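Glycosyl hydrolases family 2, sugar binding domain protein (Bacteroides uniformis str. 3978 T3 ii, PDB 6D1P) is a beta-glucuronidase of a human gut bacterium that probably hydrolyses O-glycosyl bonds to glucuronic acid, as a family 2 glycoside hydrolase. Local coordinates at residues 189-194 against 337-342; 326-331 against 573-578; 330-335 against 364-369. All blocks are in the same frame, centred on the assembly; numbering follows the deposited sequence.

All three contacts are buried, and all involve the chain that runs from strand 321-329 into the loop before helix 343-356. Contact 2 lies within the barrel wall, where parallel backbone pairing gives way to an aromatic cluster. Contact 3 starts from the same residues, Arg-330 and His-331, and joins two neighbouring loops by polar side chains bonded to one another and to backbone N and O atoms, with a sodium ion alongside. Contact 1 lies further along the loop and is the one that reaches another domain; it buries less surface and relies on a bridging water and on an alanine methyl packed over a tyrosine ring. A salt bridge from Arg-192 to Glu-332 connects contacts 1 and 3.

Contact 1 of 3, residues 189-194 against 337-342; sequences GLYRYV and VGAALT
Two hydrogen bonds grip the oxygen of a bridging water, and the water donates both: one runs 2.6 Å to Tyr-191 O, the other from the same water oxygen 2.6 Å to Leu-341 O. Both of its protons are therefore spent on joining the two loops. The bridge makes chemical sense because the nearest polar pair, Tyr-191 O and Ala-339 O at 3.3 Å, consists of two acceptors that cannot bond to each other. The backbone of 337-342 is bent by a type II' turn, closed by Ala-340 N to Val-337 O at 2.8 Å, with Gly-338 at a positive phi of 57°. This turn presents Ala-339 to the aromatic ring opposite. Its methyl lies over one face of Tyr-191, with Ala-339 CB 4.0 Å from the ring centroid and 28° off the normal, the geometry of a CH-pi contact. Tyr-191 CG sits in the crowded position between its backbone N and carbonyl carbon (chi1 44°), and the ring then leads off so that its hydroxyl bonds to Gly-133 O. Tyr-193 approaches with its tip: Tyr-193 OH lies 3.4 Å from Thr-342 CA and is bonded by Glu-343 N. Thr-342 in turn is the N-cap of helix 343-356, its OG1 accepting from Met-345 N, so the tyrosine hydroxyl and the cap both serve amides at one helix start. The arrangement is a domain interface of family 2 glycoside hydrolases, where a loop of the sugar-binding domain packs on the first beta-alpha loop of the TIM barrel.

Contact 2 of 3, residues 326-331 against 573-578; sequences RGTHRH and SLFWTF
Backbone pairing begins the contact: the strands run parallel, with a weak bond from Gly-327 N to Ser-573 O and a sounder one, 3.0 Å, from Phe-575 N to Gly-327 O. A side chain at Gly-327 would collide with Leu-574 CG. Farther on, Phe-578 N bonds His-329 O at 2.9 Å, in the carbonyl plane.

Among side-chain hydrogen bonds, His-329 ND1 donates to Phe-575 O at 2.9 Å; the oxygen lies in the ring plane, although the donor stands well above the carbonyl plane. The other ring nitrogen of His-329, NE2, is hydrogen-bonded to Arg-362 NH1, so both nitrogens are engaged and the ring's rotation is set.

Aromatic contacts follow. Trp-576 turns its edge onto the face of His-329, CE3 lying 3.3 Å above the ring centre, with planes at 57°. Thr-328 OG1 sits over the face of Phe-575, 3.1 Å from CZ. An alanine at His-329 would remove the bonds to Phe-575 O and Arg-362 together with the ring under the Trp-576 edge, and would probably leave that indole less firmly placed.

The first barrel strand thus pairs with the last, closing the TIM barrel, and Trp-576 precedes a cis peptide, as in many clan GH-A glycosidases.

Contact 3 of 3, residues 330-335 against 364-369; sequences RHEDHA and GHYQQS. With NA (sodium ion), chain C.
Arg-330 places CG between its backbone N and carbonyl carbon (chi1 73°) and bends again at chi3 (-61°), which folds the guanidinium back to Gln-368, whose own chain extends beyond CG. The amide is held at both ends: Arg-330 NH1 donates to Gln-368 OE1 at 2.8 Å, in the guanidinium plane, while Gln-368 NE2 donates to Arg-330 O at 3.0 Å. This double grip fixes which way the amide is flipped. Its plane stands 82° from that of the guanidinium.

Tyr-366, with CG also in the crowded position, drives its hydroxyl between two nitrogens. Tyr-366 OH lies 2.7 Å from His-331 ND1, in a bond either could donate, and accepts from Glu-332 N at 2.9 Å. A water makes a third partner.

Glu-332, in the conformer described, runs extended past Gln-368 in the opposite direction. Its OE2 takes Ser-369 N at 2.6 Å through the syn lone pair, just where Ser-369 caps helix 370-379, and OE1 forms a salt bridge with Arg-192; the amide donor and the arginine would probably favour the charged carboxylate.

On the far flank sodium binds Asp-333 O and OD2, Asp-580 O and a water that accepts from His-331 N.

These loops end the first two TIM-barrel strands, where such enzymes carry the active site; His-365, hydrogen-bonded to Glu-386 through ND1, holds through NE2 a glycerol probably from the crystallisation liquor, consistent with a pocket there.

Contact 1 of 3, residues 189-194 against 337-342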
loop_
_atom_site.group_PDB
_atom_site.type_symbol
_atom_site.label_atom_id
_atom_site.label_comp_id
_atom_site.label_asym_id
_atom_site.label_seq_id
_atom_site.Cartn_x
_atom_site.Cartn_y
_atom_site.Cartn_z
ATOM N N GLY A 189 5.445 12.979 -2.102
ATOM C CA GLY A 189 5.842 12.955 -3.497
ATOM C C GLY A 189 6.278 14.321 -4.008
ATOM O O GLY A 189 6.378 15.300 -3.265
ATOM N N LEU A 190 6.543 14.366 -5.319
ATOM C CA LEU A 190 7.000 15.578 -6.007
ATOM C C LEU A 190 5.775 16.333 -6.517
ATOM O O LEU A 190 5.483 16.428 -7.713
ATOM C CB LEU A 190 7.970 15.219 -7.129
ATOM C CG LEU A 190 9.226 14.475 -6.639
ATOM C CD1 LEU A 190 9.953 13.792 -7.781
ATOM C CD2 LEU A 190 10.175 15.421 -5.878
ATOM N N TYR A 191 5.027 16.851 -5.560
ATOM C CA TYR A 191 3.737 17.434 -5.864
ATOM C C TYR A 191 3.834 18.894 -6.256
ATOM O O TYR A 191 2.813 19.501 -6.588
ATOM C CB TYR A 191 2.784 17.247 -4.685
ATOM C CG TYR A 191 3.356 17.517 -3.297
ATOM C CD1 TYR A 191 3.726 18.806 -2.906
ATOM C CD2 TYR A 191 3.461 16.489 -2.353
ATOM C CE1 TYR A 191 4.217 19.059 -1.630
ATOM C CE2 TYR A 191 3.935 16.727 -1.086
ATOM C CZ TYR A 191 4.321 18.015 -0.721
ATOM O OH TYR A 191 4.799 18.259 0.550
ATOM N N ARG A 192 5.028 19.472 -6.237
ATOM C CA ARG A 192 5.264 20.767 -6.855
ATOM C C ARG A 192 6.375 20.606 -7.874
ATOM O O ARG A 192 7.182 19.675 -7.791
ATOM C CB ARG A 192 5.646 21.864 -5.853
ATOM C CG ARG A 192 4.575 22.197 -4.888
ATOM C CD ARG A 192 5.003 23.378 -4.050
ATOM N NE ARG A 192 4.152 23.510 -2.880
ATOM C CZ ARG A 192 4.533 24.075 -1.747
ATOM N NH1 ARG A 192 5.757 24.565 -1.644
ATOM N NH2 ARG A 192 3.698 24.151 -0.716
ATOM N N TYR A 193 6.407 21.551 -8.811
ATOM C CA TYR A 193 7.296 21.469 -9.954
ATOM C C TYR A 193 8.749 21.287 -9.544
ATOM O O TYR A 193 9.230 21.876 -8.566
ATOM C CB TYR A 193 7.164 22.730 -10.804
ATOM C CG TYR A 193 5.818 22.832 -11.486
ATOM C CD1 TYR A 193 5.399 21.849 -12.382
ATOM C CD2 TYR A 193 4.968 23.911 -11.238
ATOM C CE1 TYR A 193 4.174 21.931 -13.002
ATOM C CE2 TYR A 193 3.752 24.008 -11.861
ATOM C CZ TYR A 193 3.350 23.014 -12.739
ATOM O OH TYR A 193 2.117 23.094 -13.356
ATOM N N VAL A 194 9.441 20.460 -10.316
ATOM C CA VAL A 194 10.889 20.354 -10.284
ATOM C C VAL A 194 11.420 21.030 -11.540
ATOM O O VAL A 194 10.879 20.832 -12.634
ATOM C CB VAL A 194 11.347 18.882 -10.196
ATOM C CG1 VAL A 194 12.848 18.806 -10.083
ATOM C CG2 VAL A 194 10.702 18.214 -9.001
ATOM N N VAL A 337 -5.915 14.780 -7.400
ATOM C CA VAL A 337 -4.482 15.029 -7.483
ATOM C C VAL A 337 -3.812 15.121 -6.124
ATOM O O VAL A 337 -2.579 15.228 -6.060
ATOM C CB VAL A 337 -4.179 16.294 -8.316
ATOM C CG1 VAL A 337 -4.848 16.189 -9.673
ATOM C CG2 VAL A 337 -4.613 17.596 -7.541
ATOM N N GLY A 338 -4.571 15.070 -5.035
ATOM C CA GLY A 338 -3.985 15.361 -3.740
ATOM C C GLY A 338 -3.356 16.742 -3.763
ATOM O O GLY A 338 -4.026 17.755 -4.040
ATOM N N ALA A 339 -2.042 16.798 -3.500
ATOM C CA ALA A 339 -1.292 18.049 -3.540
ATOM C C ALA A 339 -0.762 18.409 -4.931
ATOM O O ALA A 339 -0.186 19.488 -5.097
ATOM C CB ALA A 339 -0.114 17.978 -2.557
ATOM N N ALA A 340 -0.924 17.544 -5.934
ATOM C CA ALA A 340 -0.285 17.752 -7.239
ATOM C C ALA A 340 -1.133 18.674 -8.129
ATOM O O ALA A 340 -1.636 18.303 -9.190
ATOM C CB ALA A 340 -0.018 16.411 -7.907
ATOM N N LEU A 341 -1.252 19.920 -7.689
ATOM C CA LEU A 341 -1.932 20.930 -8.473
ATOM C C LEU A 341 -0.989 21.488 -9.520
ATOM O O LEU A 341 0.188 21.742 -9.240
ATOM C CB LEU A 341 -2.447 22.061 -7.579
ATOM C CG LEU A 341 -3.715 21.755 -6.776
ATOM C CD1 LEU A 341 -3.467 20.688 -5.717
ATOM C CD2 LEU A 341 -4.312 23.038 -6.154
ATOM N N THR A 342 -1.511 21.654 -10.731
ATOM C CA THR A 342 -0.832 22.359 -11.804
ATOM C C THR A 342 -1.021 23.872 -11.650
ATOM O O THR A 342 -1.904 24.347 -10.927
ATOM C CB THR A 342 -1.369 21.906 -13.162
ATOM O OG1 THR A 342 -2.757 22.271 -13.278
ATOM C CG2 THR A 342 -1.218 20.380 -13.317
HETATM O O HOH W 1 1.932 21.852 -7.365
#

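Contact 2 of 3, residues 326-331 against 573-578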
loop_
_atom_site.group_PDB
_atom_site.type_symbol
_atom_site.label_atom_id
_atom_site.label_comp_id
_atom_site.label_asym_id
_atom_site.label_seq_id
_atom_site.Cartn_x
_atom_site.Cartn_y
_atom_site.Cartn_z
ATOM N N ARG A 326 -11.514 40.607 4.457
ATOM C CA ARG A 326 -12.511 39.613 4.070
ATOM C C ARG A 326 -11.705 38.385 3.649
ATOM O O ARG A 326 -11.238 38.282 2.512
ATOM C CB ARG A 326 -13.426 40.158 2.973
ATOM C CG ARG A 326 -13.906 41.614 3.252
ATOM C CD ARG A 326 -14.919 42.180 2.199
ATOM N NE ARG A 326 -14.446 42.158 0.795
ATOM C CZ ARG A 326 -13.815 43.157 0.153
ATOM N NH1 ARG A 326 -13.543 44.311 0.769
ATOM N NH2 ARG A 326 -13.441 42.996 -1.120
ATOM N N GLY A 327 -11.492 37.472 4.593
ATOM C CA GLY A 327 -10.547 36.398 4.352
ATOM C C GLY A 327 -11.108 35.001 4.202
ATOM O O GLY A 327 -12.206 34.697 4.678
ATOM N N THR A 328 -10.347 34.143 3.529
ATOM C CA THR A 328 -10.606 32.710 3.452
ATOM C C THR A 328 -9.284 31.970 3.703
ATOM O O THR A 328 -8.241 32.586 3.978
ATOM C CB THR A 328 -11.255 32.356 2.094
ATOM O OG1 THR A 328 -11.918 31.082 2.161
ATOM C CG2 THR A 328 -10.249 32.358 0.950
ATOM N N HIS A 329 -9.338 30.634 3.660
ATOM C CA HIS A 329 -8.141 29.808 3.581
ATOM C C HIS A 329 -8.246 28.888 2.371
ATOM O O HIS A 329 -9.333 28.674 1.817
ATOM C CB HIS A 329 -7.921 28.891 4.801
ATOM C CG HIS A 329 -7.935 29.567 6.134
ATOM N ND1 HIS A 329 -9.086 30.067 6.703
ATOM C CD2 HIS A 329 -6.961 29.722 7.059
ATOM C CE1 HIS A 329 -8.809 30.544 7.902
ATOM N NE2 HIS A 329 -7.526 30.344 8.143
ATOM N N ARG A 330 -7.105 28.312 2.001
ATOM C CA ARG A 330 -7.046 27.224 1.032
ATOM C C ARG A 330 -5.967 26.249 1.478
ATOM O O ARG A 330 -4.976 26.645 2.100
ATOM C CB ARG A 330 -6.740 27.725 -0.394
ATOM C CG ARG A 330 -5.294 28.160 -0.576
ATOM C CD ARG A 330 -4.965 28.613 -1.999
ATOM N NE ARG A 330 -5.151 27.563 -3.000
ATOM C CZ ARG A 330 -4.252 26.625 -3.281
ATOM N NH1 ARG A 330 -3.098 26.587 -2.636
ATOM N NH2 ARG A 330 -4.506 25.724 -4.219
ATOM N N HIS A 331 -6.185 24.969 1.192
ATOM C CA HIS A 331 -5.177 23.936 1.387
ATOM C C HIS A 331 -4.556 23.608 0.043
ATOM O O HIS A 331 -5.134 23.890 -1.012
ATOM C CB HIS A 331 -5.786 22.669 1.999
ATOM C CG HIS A 331 -5.603 22.552 3.482
ATOM N ND1 HIS A 331 -4.361 22.516 4.082
ATOM C CD2 HIS A 331 -6.509 22.440 4.485
ATOM C CE1 HIS A 331 -4.508 22.409 5.390
ATOM N NE2 HIS A 331 -5.800 22.357 5.662
ATOM N N SER A 573 -11.595 38.900 9.383
ATOM C CA SER A 573 -11.585 37.474 9.662
ATOM C C SER A 573 -11.226 36.692 8.405
ATOM O O SER A 573 -11.208 37.229 7.293
ATOM C CB SER A 573 -12.928 37.004 10.189
ATOM O OG SER A 573 -13.872 37.059 9.142
ATOM N N LEU A 574 -10.941 35.397 8.609
ATOM C CA LEU A 574 -10.785 34.422 7.530
ATOM C C LEU A 574 -11.666 33.234 7.865
ATOM O O LEU A 574 -11.400 32.521 8.841
ATOM C CB LEU A 574 -9.332 33.978 7.376
ATOM C CG LEU A 574 -8.314 35.119 7.371
ATOM C CD1 LEU A 574 -7.602 35.232 8.735
ATOM C CD2 LEU A 574 -7.317 34.952 6.249
ATOM N N PHE A 575 -12.714 33.006 7.080
ATOM C CA PHE A 575 -13.488 31.804 7.334
ATOM C C PHE A 575 -12.698 30.588 6.867
ATOM O O PHE A 575 -11.807 30.687 6.020
ATOM C CB PHE A 575 -14.878 31.873 6.688
ATOM C CG PHE A 575 -14.897 31.693 5.188
ATOM C CD1 PHE A 575 -14.835 32.799 4.339
ATOM C CD2 PHE A 575 -15.073 30.423 4.623
ATOM C CE1 PHE A 575 -14.900 32.641 2.947
ATOM C CE2 PHE A 575 -15.120 30.244 3.239
ATOM C CZ PHE A 575 -15.045 31.351 2.398
ATOM N N TRP A 576 -12.972 29.449 7.497
ATOM C CA TRP A 576 -12.354 28.171 7.149
ATOM C C TRP A 576 -13.469 27.306 6.588
ATOM O O TRP A 576 -14.356 26.874 7.333
ATOM C CB TRP A 576 -11.693 27.519 8.364
ATOM C CG TRP A 576 -10.995 26.203 8.061
ATOM C CD1 TRP A 576 -11.580 24.986 7.883
ATOM C CD2 TRP A 576 -9.588 26.003 7.895
ATOM N NE1 TRP A 576 -10.627 24.043 7.595
ATOM C CE2 TRP A 576 -9.394 24.636 7.597
ATOM C CE3 TRP A 576 -8.472 26.849 7.972
ATOM C CZ2 TRP A 576 -8.121 24.081 7.397
ATOM C CZ3 TRP A 576 -7.210 26.310 7.756
ATOM C CH2 TRP A 576 -7.043 24.931 7.468
ATOM N N THR A 577 -13.440 27.052 5.287
ATOM C CA THR A 577 -12.323 27.344 4.402
ATOM C C THR A 577 -12.938 27.480 3.021
ATOM O O THR A 577 -14.160 27.288 2.869
ATOM C CB THR A 577 -11.226 26.209 4.432
ATOM O OG1 THR A 577 -10.091 26.596 3.643
ATOM C CG2 THR A 577 -11.779 24.871 3.929
ATOM N N PHE A 578 -12.135 27.812 2.005
ATOM C CA PHE A 578 -12.724 28.055 0.687
ATOM C C PHE A 578 -13.306 26.778 0.090
ATOM O O PHE A 578 -14.445 26.772 -0.401
ATOM C CB PHE A 578 -11.696 28.656 -0.269
ATOM C CG PHE A 578 -12.238 28.885 -1.659
ATOM C CD1 PHE A 578 -13.254 29.815 -1.882
ATOM C CD2 PHE A 578 -11.741 28.165 -2.743
ATOM C CE1 PHE A 578 -13.774 30.021 -3.177
ATOM C CE2 PHE A 578 -12.239 28.361 -4.027
ATOM C CZ PHE A 578 -13.265 29.284 -4.253
#

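Contact 3 of 3, residues 330-335 against 364-369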
loop_
_atom_site.group_PDB
_atom_site.type_symbol
_atom_site.label_atom_id
_atom_site.label_comp_id
_atom_site.label_asym_id
_atom_site.label_seq_id
_atom_site.Cartn_x
_atom_site.Cartn_y
_atom_site.Cartn_z
ATOM N N ARG A 330 -7.105 28.312 2.001
ATOM C CA ARG A 330 -7.046 27.224 1.032
ATOM C C ARG A 330 -5.967 26.249 1.478
ATOM O O ARG A 330 -4.976 26.645 2.100
ATOM C CB ARG A 330 -6.740 27.725 -0.394
ATOM C CG ARG A 330 -5.294 28.160 -0.576
ATOM C CD ARG A 330 -4.965 28.613 -1.999
ATOM N NE ARG A 330 -5.151 27.563 -3.000
ATOM C CZ ARG A 330 -4.252 26.625 -3.281
ATOM N NH1 ARG A 330 -3.098 26.587 -2.636
ATOM N NH2 ARG A 330 -4.506 25.724 -4.219
ATOM N N HIS A 331 -6.185 24.969 1.192
ATOM C CA HIS A 331 -5.177 23.936 1.387
ATOM C C HIS A 331 -4.556 23.608 0.043
ATOM O O HIS A 331 -5.134 23.890 -1.012
ATOM C CB HIS A 331 -5.786 22.669 1.999
ATOM C CG HIS A 331 -5.603 22.552 3.482
ATOM N ND1 HIS A 331 -4.361 22.516 4.082
ATOM C CD2 HIS A 331 -6.509 22.440 4.485
ATOM C CE1 HIS A 331 -4.508 22.409 5.390
ATOM N NE2 HIS A 331 -5.800 22.357 5.662
ATOM N N GLU A 332 -3.365 23.017 0.066
ATOM C CA GLU A 332 -2.779 22.525 -1.181
ATOM C C GLU A 332 -3.286 21.100 -1.392
ATOM O O GLU A 332 -2.632 20.100 -1.076
ATOM C CB GLU A 332 -1.260 22.650 -1.160
ATOM C CG GLU A 332 -0.828 24.084 -1.531
ATOM C CD GLU A 332 0.659 24.232 -1.787
ATOM O OE1 GLU A 332 1.427 23.295 -1.431
ATOM O OE2 GLU A 332 1.054 25.285 -2.342
ATOM N N ASP A 333 -4.500 21.036 -1.940
ATOM C CA ASP A 333 -5.341 19.853 -2.001
ATOM C C ASP A 333 -6.379 20.098 -3.091
ATOM O O ASP A 333 -6.937 21.200 -3.178
ATOM C CB ASP A 333 -6.022 19.611 -0.640
ATOM C CG ASP A 333 -7.013 18.451 -0.661
ATOM O OD1 ASP A 333 -6.635 17.327 -0.287
ATOM O OD2 ASP A 333 -8.187 18.655 -1.032
ATOM N N HIS A 334 -6.616 19.088 -3.928
ATOM C CA HIS A 334 -7.644 19.194 -4.951
ATOM C C HIS A 334 -8.037 17.794 -5.409
ATOM O O HIS A 334 -7.243 16.851 -5.320
ATOM C CB HIS A 334 -7.180 20.025 -6.150
ATOM C CG HIS A 334 -8.303 20.446 -7.043
ATOM N ND1 HIS A 334 -8.910 21.681 -6.940
ATOM C CD2 HIS A 334 -8.965 19.780 -8.022
ATOM C CE1 HIS A 334 -9.877 21.769 -7.837
ATOM N NE2 HIS A 334 -9.934 20.628 -8.503
ATOM N N ALA A 335 -9.273 17.681 -5.896
ATOM C CA ALA A 335 -9.846 16.397 -6.293
ATOM C C ALA A 335 -8.998 15.703 -7.352
ATOM O O ALA A 335 -8.631 16.298 -8.367
ATOM C CB ALA A 335 -11.267 16.608 -6.822
ATOM N N GLY A 364 -3.428 27.930 4.480
ATOM C CA GLY A 364 -3.348 26.698 5.225
ATOM C C GLY A 364 -2.354 26.833 6.363
ATOM O O GLY A 364 -2.142 27.922 6.914
ATOM N N HIS A 365 -1.687 25.723 6.683
ATOM C CA HIS A 365 -0.781 25.669 7.817
ATOM C C HIS A 365 0.666 25.481 7.384
ATOM O O HIS A 365 1.464 24.877 8.105
ATOM C CB HIS A 365 -1.211 24.561 8.782
ATOM C CG HIS A 365 -2.603 24.728 9.300
ATOM N ND1 HIS A 365 -3.057 25.913 9.851
ATOM C CD2 HIS A 365 -3.652 23.872 9.336
ATOM C CE1 HIS A 365 -4.316 25.769 10.225
ATOM N NE2 HIS A 365 -4.702 24.541 9.920
ATOM N N TYR A 366 1.030 26.008 6.222
ATOM C CA TYR A 366 2.383 25.807 5.715
ATOM C C TYR A 366 2.623 26.799 4.583
ATOM O O TYR A 366 1.680 27.339 3.990
ATOM C CB TYR A 366 2.583 24.357 5.236
ATOM C CG TYR A 366 1.349 23.832 4.542
ATOM C CD1 TYR A 366 1.080 24.163 3.217
ATOM C CD2 TYR A 366 0.424 23.044 5.226
ATOM C CE1 TYR A 366 -0.068 23.690 2.575
ATOM C CE2 TYR A 366 -0.732 22.561 4.599
ATOM C CZ TYR A 366 -0.972 22.901 3.273
ATOM O OH TYR A 366 -2.107 22.453 2.657
ATOM N N GLN A 367 3.899 27.056 4.315
ATOM C CA GLN A 367 4.292 27.725 3.085
ATOM C C GLN A 367 3.687 27.021 1.874
ATOM O O GLN A 367 3.753 25.792 1.754
ATOM C CB GLN A 367 5.818 27.740 2.977
ATOM C CG GLN A 367 6.352 28.288 1.666
ATOM C CD GLN A 367 7.866 28.425 1.662
ATOM O OE1 GLN A 367 8.534 28.276 2.701
ATOM N NE2 GLN A 367 8.422 28.709 0.484
ATOM N N GLN A 368 3.100 27.798 0.970
ATOM C CA GLN A 368 2.474 27.239 -0.221
ATOM C C GLN A 368 3.252 27.661 -1.458
ATOM O O GLN A 368 4.157 28.495 -1.384
ATOM C CB GLN A 368 0.994 27.648 -0.305
ATOM C CG GLN A 368 0.199 27.097 0.866
ATOM C CD GLN A 368 -1.290 27.034 0.653
ATOM O OE1 GLN A 368 -1.824 27.526 -0.342
ATOM N NE2 GLN A 368 -1.981 26.414 1.597
ATOM N N SER A 369 2.919 27.027 -2.592
ATOM C CA SER A 369 3.584 27.276 -3.875
ATOM C C SER A 369 3.747 28.762 -4.179
ATOM O O SER A 369 2.816 29.549 -4.012
ATOM C CB SER A 369 2.781 26.626 -5.008
ATOM O OG SER A 369 3.199 27.107 -6.271
HETATM NA NA NA C . -9.416 21.328 -1.589
HETATM O O HOH W 2 -8.384 23.642 -0.370
HETATM O O HOH W 3 -3.387 19.740 2.008
#